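Local structure of alternansucrase (Leuconostoc mesenteroides, 6HVG) at residues Gly247-Asp252 and Gln256-Gln261; Leu597-Asn602 and Leu1118-Ala1123. The protein is a large multidomain enzyme of glycoside hydrolase family 70 in which a TIM-barrel-type domain is joined to choline-binding-type repeats. All blocks are in the same frame, centred on the assembly; numbering follows the deposited sequence.

Contact 1 of 2, residues Gly247-Asp252 and Gln256-Gln261; sequences GLQTID and QYFNQQ
Tyr257 overlaps the Gly247-Leu248 peptide with the CD1-CE1 part of its ring: Tyr257 CD1 lies 3.7 Å from Gly247 C, an oblique approach, and CE1 reaches on to the glycine CA. With CG anti to the backbone N (chi1 -173°), the ring is brought back over to that peptide, and Leu248 CB touches the same CD1 more loosely. Phe258, the next residue, meets the same glycine differently, presenting its ring edge, with CD1 3.7 Å from Gly247 O in the plane of the ring. Phe258 CE1 also approaches Ile251 CD1, at 4.4 Å.

Gln256 extends its chain across that of Ile251 at about a right angle, and its OE1 comes within 3.5 Å of Ile251 CD1. The amide nevertheless has polar partners at both ends, OE1 bonding to the hydroxyl of Tyr227 and NE2 to Asn285 OD1, which should fix how the amide is turned.

Between the side chains of the two faces the backbones pair antiparallel. Gln249 and Gln256 form the one hydrogen-bonded pair, with Gln256 N to Gln249 O (2.7 Å) nearly straight at 169° and Gln249 N bonding back to Gln256 O. Further along, Gly247 N gives a bond of 2.9 Å to Phe258 O, whereas the return bond from Phe258 N to Gly247 O is weak. Tyr237 of strand 235-238 touches Ile251 and Phe258, while Phe279 of strand 277-279 touches Leu248 and Tyr257. Such a short beta-hairpin with aromatic residues packed between successive hairpins is characteristic of choline-binding-type repeats.

Contact 2 of 2, residues Leu597-Asn602 and Leu1118-Ala1123; sequences LHYLMN and LGFNKA
Tyr599 and Leu1118 run alongside each other with opposed headings, the leucine meeting the tyrosine at the edge of its ring: Leu1118 CD1 lies in the ring plane, 3.7 Å from Tyr599 CE2. The tyrosine CG stands anti to the backbone N (chi1 171°), which carries the ring out from the helix toward the loop 1118-1123. There its hydroxyl arrives at the edge of a second ring, in the plane of Phe1120, with Tyr599 OH 3.6 Å from Phe1120 CE1 and nearly as close to CZ. The two aromatic side chains reach for each other from their own segments, hydroxyl to ring edge, without stacking.

The other branch of Leu1118 is turned to the neighbouring helix residue. Its CD2 meets Leu600 CD2 at 4.2 Å, the two side chains crossing at about a right angle, so that the leucine uses one methyl for each of two successive helix residues. No hydrogen bond joins the segments; the contact is apolar apart from the tyrosine hydroxyl.

Around this small buried junction, aromatic rings gather: Tyr1116 meets Tyr599 edge-to-face, and Tyr1203 of helix 1203-1207 stacks with Phe1120. Helix 603-608 borders both sides, Phe603 touching Tyr599 and Leu1118, and Thr607 touching Tyr599 and Phe1120. Leu600 also packs on Trp1156 at the end of strand 1151-1156, so the end of helix 587-601 touches both the parallel barrel sheet and the loop before helix 1135-1147.

The contacts lie on opposite sides of the chain's centre, their own centres about 79 Å apart, and share no secondary-structure element. Contact 1 is local, closing a hairpin across three intervening residues in the repeat region, and is only partly buried. Contact 2 is buried and joins segments separated by 515 residues within the family 70 region. Their chemistry follows this difference: main-chain hydrogen bonds set the pairing in contact 1, with aromatic and amide side chains on its two faces, whereas contact 2 relies on side-chain packing between a helix and an irregular loop. Aromatic rings serve both, against peptide backbone and aliphatic side chains in the first and among leucines and other rings in the second.

Contact 1 of 2, residues Gly247-Asp252 and Gln256-Gln261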
loop_
_atom_site.group_PDB
_atom_site.type_symbol
_atom_site.label_atom_id
_atom_site.label_comp_id
_atom_site.label_asym_id
_atom_site.label_seq_id
_atom_site.Cartn_x
_atom_site.Cartn_y
_atom_site.Cartn_z
ATOM N N GLY A 247 -4.010 52.823 -2.710
ATOM C CA GLY A 247 -3.730 53.266 -4.063
ATOM C C GLY A 247 -2.729 52.339 -4.712
ATOM O O GLY A 247 -2.430 51.250 -4.201
ATOM N N LEU A 248 -2.184 52.803 -5.826
ATOM C CA LEU A 248 -1.281 51.993 -6.612
ATOM C C LEU A 248 0.047 51.845 -5.872
ATOM O O LEU A 248 0.553 52.793 -5.294
ATOM C CB LEU A 248 -1.075 52.653 -7.968
ATOM C CG LEU A 248 -0.446 51.813 -9.081
ATOM C CD1 LEU A 248 -1.380 50.676 -9.526
ATOM C CD2 LEU A 248 -0.072 52.743 -10.230
ATOM N N GLN A 249 0.591 50.642 -5.866
ATOM C CA GLN A 249 1.814 50.370 -5.132
ATOM C C GLN A 249 2.631 49.300 -5.838
ATOM O O GLN A 249 2.076 48.418 -6.476
ATOM C CB GLN A 249 1.464 49.853 -3.739
ATOM C CG GLN A 249 0.718 50.841 -2.863
ATOM C CD GLN A 249 1.522 52.086 -2.609
ATOM O OE1 GLN A 249 2.722 52.031 -2.431
ATOM N NE2 GLN A 249 0.875 53.212 -2.633
ATOM N N THR A 250 3.946 49.355 -5.685
ATOM C CA THR A 250 4.794 48.288 -6.170
ATOM C C THR A 250 5.406 47.601 -4.972
ATOM O O THR A 250 6.020 48.259 -4.164
ATOM C CB THR A 250 5.877 48.799 -7.142
ATOM O OG1 THR A 250 5.299 49.760 -8.043
ATOM C CG2 THR A 250 6.461 47.637 -7.945
ATOM N N ILE A 251 5.236 46.288 -4.860
ATOM C CA ILE A 251 5.743 45.530 -3.721
ATOM C C ILE A 251 6.508 44.318 -4.230
ATOM O O ILE A 251 6.016 43.595 -5.107
ATOM C CB ILE A 251 4.600 45.061 -2.802
ATOM C CG1 ILE A 251 3.654 46.236 -2.489
ATOM C CG2 ILE A 251 5.152 44.439 -1.523
ATOM C CD1 ILE A 251 2.607 45.936 -1.433
ATOM N N ASP A 252 7.713 44.103 -3.694
ATOM C CA ASP A 252 8.583 43.014 -4.146
ATOM C C ASP A 252 8.598 42.998 -5.668
ATOM O O ASP A 252 8.543 41.932 -6.276
ATOM C CB ASP A 252 8.092 41.647 -3.637
ATOM C CG ASP A 252 7.836 41.619 -2.138
ATOM O OD1 ASP A 252 8.639 42.187 -1.363
ATOM O OD2 ASP A 252 6.816 41.020 -1.731
ATOM N N GLN A 256 0.468 46.582 -7.592
ATOM C CA GLN A 256 -0.832 46.255 -7.002
ATOM C C GLN A 256 -1.681 47.503 -6.693
ATOM O O GLN A 256 -1.154 48.605 -6.536
ATOM C CB GLN A 256 -0.608 45.423 -5.749
ATOM C CG GLN A 256 -0.031 44.035 -6.047
ATOM C CD GLN A 256 0.624 43.368 -4.862
ATOM O OE1 GLN A 256 0.865 43.988 -3.814
ATOM N NE2 GLN A 256 0.935 42.079 -5.024
ATOM N N TYR A 257 -3.004 47.344 -6.653
ATOM C CA TYR A 257 -3.900 48.469 -6.332
ATOM C C TYR A 257 -4.628 48.271 -5.018
ATOM O O TYR A 257 -5.005 47.166 -4.672
ATOM C CB TYR A 257 -4.928 48.693 -7.427
ATOM C CG TYR A 257 -5.704 49.948 -7.157
ATOM C CD1 TYR A 257 -5.111 51.175 -7.354
ATOM C CD2 TYR A 257 -7.004 49.918 -6.660
ATOM C CE1 TYR A 257 -5.782 52.349 -7.103
ATOM C CE2 TYR A 257 -7.681 51.085 -6.396
ATOM C CZ TYR A 257 -7.065 52.293 -6.628
ATOM O OH TYR A 257 -7.753 53.445 -6.328
ATOM N N PHE A 258 -4.828 49.342 -4.260
ATOM C CA PHE A 258 -5.583 49.216 -3.010
ATOM C C PHE A 258 -6.691 50.268 -2.930
ATOM O O PHE A 258 -6.484 51.436 -3.246
ATOM C CB PHE A 258 -4.636 49.348 -1.822
ATOM C CG PHE A 258 -3.732 48.167 -1.633
ATOM C CD1 PHE A 258 -2.471 48.127 -2.207
ATOM C CD2 PHE A 258 -4.131 47.100 -0.873
ATOM C CE1 PHE A 258 -1.645 47.018 -2.055
ATOM C CE2 PHE A 258 -3.297 45.986 -0.699
ATOM C CZ PHE A 258 -2.046 45.951 -1.287
ATOM N N ASN A 259 -7.875 49.867 -2.489
ATOM C CA ASN A 259 -8.982 50.807 -2.388
ATOM C C ASN A 259 -8.762 51.785 -1.238
ATOM O O ASN A 259 -7.840 51.629 -0.439
ATOM C CB ASN A 259 -10.315 50.061 -2.283
ATOM C CG ASN A 259 -10.576 49.454 -0.923
ATOM O OD1 ASN A 259 -9.829 49.643 0.033
ATOM N ND2 ASN A 259 -11.659 48.705 -0.836
ATOM N N GLN A 260 -9.618 52.787 -1.146
ATOM C CA GLN A 260 -9.418 53.853 -0.181
ATOM C C GLN A 260 -9.468 53.373 1.277
ATOM O O GLN A 260 -9.055 54.106 2.175
ATOM C CB GLN A 260 -10.436 54.962 -0.408
ATOM C CG GLN A 260 -10.398 55.617 -1.786
ATOM C CD GLN A 260 -11.471 56.683 -1.911
ATOM O OE1 GLN A 260 -12.535 56.587 -1.277
ATOM N NE2 GLN A 260 -11.197 57.718 -2.706
ATOM N N GLN A 261 -9.962 52.162 1.509
ATOM C CA GLN A 261 -9.954 51.566 2.850
ATOM C C GLN A 261 -8.803 50.606 3.074
ATOM O O GLN A 261 -8.740 49.970 4.115
ATOM C CB GLN A 261 -11.287 50.840 3.137
ATOM C CG GLN A 261 -12.458 51.753 3.465
ATOM C CD GLN A 261 -12.923 52.555 2.257
ATOM O OE1 GLN A 261 -13.012 52.029 1.138
ATOM N NE2 GLN A 261 -13.225 53.831 2.470
#

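Contact 2 of 2, residues Leu597-Asn602 and Leu1118-Ala1123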
loop_
_atom_site.group_PDB
_atom_site.type_symbol
_atom_site.label_atom_id
_atom_site.label_comp_id
_atom_site.label_asym_id
_atom_site.label_seq_id
_atom_site.Cartn_x
_atom_site.Cartn_y
_atom_site.Cartn_z
ATOM N N LEU A 597 5.172 -28.182 3.131
ATOM C CA LEU A 597 4.100 -28.443 4.098
ATOM C C LEU A 597 4.365 -29.695 4.893
ATOM O O LEU A 597 4.144 -29.717 6.090
ATOM C CB LEU A 597 2.763 -28.576 3.394
ATOM C CG LEU A 597 1.563 -28.902 4.267
ATOM C CD1 LEU A 597 1.331 -27.826 5.322
ATOM C CD2 LEU A 597 0.346 -29.080 3.378
ATOM N N HIS A 598 4.831 -30.742 4.237
ATOM C CA HIS A 598 5.195 -31.969 4.937
ATOM C C HIS A 598 6.313 -31.665 5.898
ATOM O O HIS A 598 6.269 -32.083 7.055
ATOM C CB HIS A 598 5.638 -33.031 3.949
ATOM C CG HIS A 598 6.047 -34.321 4.583
ATOM N ND1 HIS A 598 5.147 -35.327 4.870
ATOM C CD2 HIS A 598 7.266 -34.791 4.927
ATOM C CE1 HIS A 598 5.795 -36.354 5.387
ATOM N NE2 HIS A 598 7.083 -36.056 5.429
ATOM N N TYR A 599 7.306 -30.917 5.425
ATOM C CA TYR A 599 8.474 -30.569 6.230
ATOM C C TYR A 599 8.083 -29.853 7.521
ATOM O O TYR A 599 8.668 -30.118 8.573
ATOM C CB TYR A 599 9.428 -29.720 5.409
ATOM C CG TYR A 599 10.590 -29.104 6.145
ATOM C CD1 TYR A 599 11.758 -29.803 6.335
ATOM C CD2 TYR A 599 10.536 -27.799 6.596
ATOM C CE1 TYR A 599 12.851 -29.217 6.952
ATOM C CE2 TYR A 599 11.619 -27.202 7.209
ATOM C CZ TYR A 599 12.772 -27.914 7.382
ATOM O OH TYR A 599 13.863 -27.342 8.007
ATOM N N LEU A 600 7.087 -28.979 7.453
ATOM C CA LEU A 600 6.645 -28.252 8.647
ATOM C C LEU A 600 5.867 -29.160 9.595
ATOM O O LEU A 600 6.085 -29.118 10.806
ATOM C CB LEU A 600 5.809 -27.023 8.269
ATOM C CG LEU A 600 6.561 -25.936 7.494
ATOM C CD1 LEU A 600 5.605 -24.995 6.802
ATOM C CD2 LEU A 600 7.524 -25.147 8.378
ATOM N N MET A 601 4.978 -29.990 9.050
ATOM C CA MET A 601 4.161 -30.898 9.869
ATOM C C MET A 601 4.960 -32.075 10.419
ATOM O O MET A 601 4.491 -32.768 11.310
ATOM C CB MET A 601 2.971 -31.434 9.076
ATOM C CG MET A 601 1.992 -30.385 8.568
ATOM S SD MET A 601 1.187 -29.451 9.877
ATOM C CE MET A 601 2.248 -28.008 9.834
ATOM N N ASN A 602 6.160 -32.293 9.891
ATOM C CA ASN A 602 7.103 -33.247 10.471
ATOM C C ASN A 602 8.425 -32.589 10.859
ATOM O O ASN A 602 9.474 -33.231 10.777
ATOM C CB ASN A 602 7.343 -34.381 9.467
ATOM C CG ASN A 602 6.094 -35.187 9.206
ATOM O OD1 ASN A 602 5.817 -36.173 9.901
ATOM N ND2 ASN A 602 5.315 -34.756 8.224
ATOM N N LEU A 1118 14.853 -22.595 9.653
ATOM C CA LEU A 1118 14.062 -22.119 10.794
ATOM C C LEU A 1118 14.930 -21.783 12.035
ATOM O O LEU A 1118 14.432 -21.717 13.162
ATOM C CB LEU A 1118 13.004 -23.160 11.138
ATOM C CG LEU A 1118 11.780 -23.169 10.187
ATOM C CD1 LEU A 1118 12.054 -23.919 8.894
ATOM C CD2 LEU A 1118 10.548 -23.751 10.864
ATOM N N GLY A 1119 16.216 -21.532 11.804
ATOM C CA GLY A 1119 17.122 -21.106 12.859
ATOM C C GLY A 1119 18.343 -21.999 13.047
ATOM O O GLY A 1119 18.931 -22.009 14.124
ATOM N N PHE A 1120 18.775 -22.678 11.982
ATOM C CA PHE A 1120 19.926 -23.564 12.086
ATOM C C PHE A 1120 21.224 -22.798 12.238
ATOM O O PHE A 1120 21.310 -21.629 11.884
ATOM C CB PHE A 1120 20.042 -24.477 10.871
ATOM C CG PHE A 1120 18.882 -25.417 10.698
ATOM C CD1 PHE A 1120 17.936 -25.179 9.726
ATOM C CD2 PHE A 1120 18.740 -26.546 11.501
ATOM C CE1 PHE A 1120 16.872 -26.040 9.545
ATOM C CE2 PHE A 1120 17.674 -27.417 11.326
ATOM C CZ PHE A 1120 16.732 -27.154 10.349
ATOM N N ASN A 1121 22.232 -23.477 12.772
ATOM C CA ASN A 1121 23.553 -22.900 12.923
ATOM C C ASN A 1121 24.221 -22.602 11.568
ATOM O O ASN A 1121 23.928 -23.249 10.559
ATOM C CB ASN A 1121 24.447 -23.850 13.730
ATOM C CG ASN A 1121 24.022 -23.992 15.190
ATOM O OD1 ASN A 1121 23.120 -23.300 15.682
ATOM N ND2 ASN A 1121 24.700 -24.879 15.888
ATOM N N LYS A 1122 25.110 -21.613 11.548
ATOM C CA LYS A 1122 25.952 -21.383 10.385
ATOM C C LYS A 1122 26.728 -22.662 10.125
ATOM O O LYS A 1122 26.846 -23.506 11.018
ATOM C CB LYS A 1122 26.922 -20.235 10.637
ATOM C CG LYS A 1122 26.265 -18.868 10.730
ATOM C CD LYS A 1122 27.290 -17.763 10.972
ATOM C CE LYS A 1122 26.771 -16.626 11.860
ATOM N NZ LYS A 1122 27.849 -16.189 12.805
ATOM N N ALA A 1123 27.244 -22.817 8.908
ATOM C CA ALA A 1123 27.996 -24.040 8.547
ATOM C C ALA A 1123 29.316 -24.159 9.325
ATOM O O ALA A 1123 29.819 -25.266 9.536
ATOM C CB ALA A 1123 28.243 -24.109 7.046
#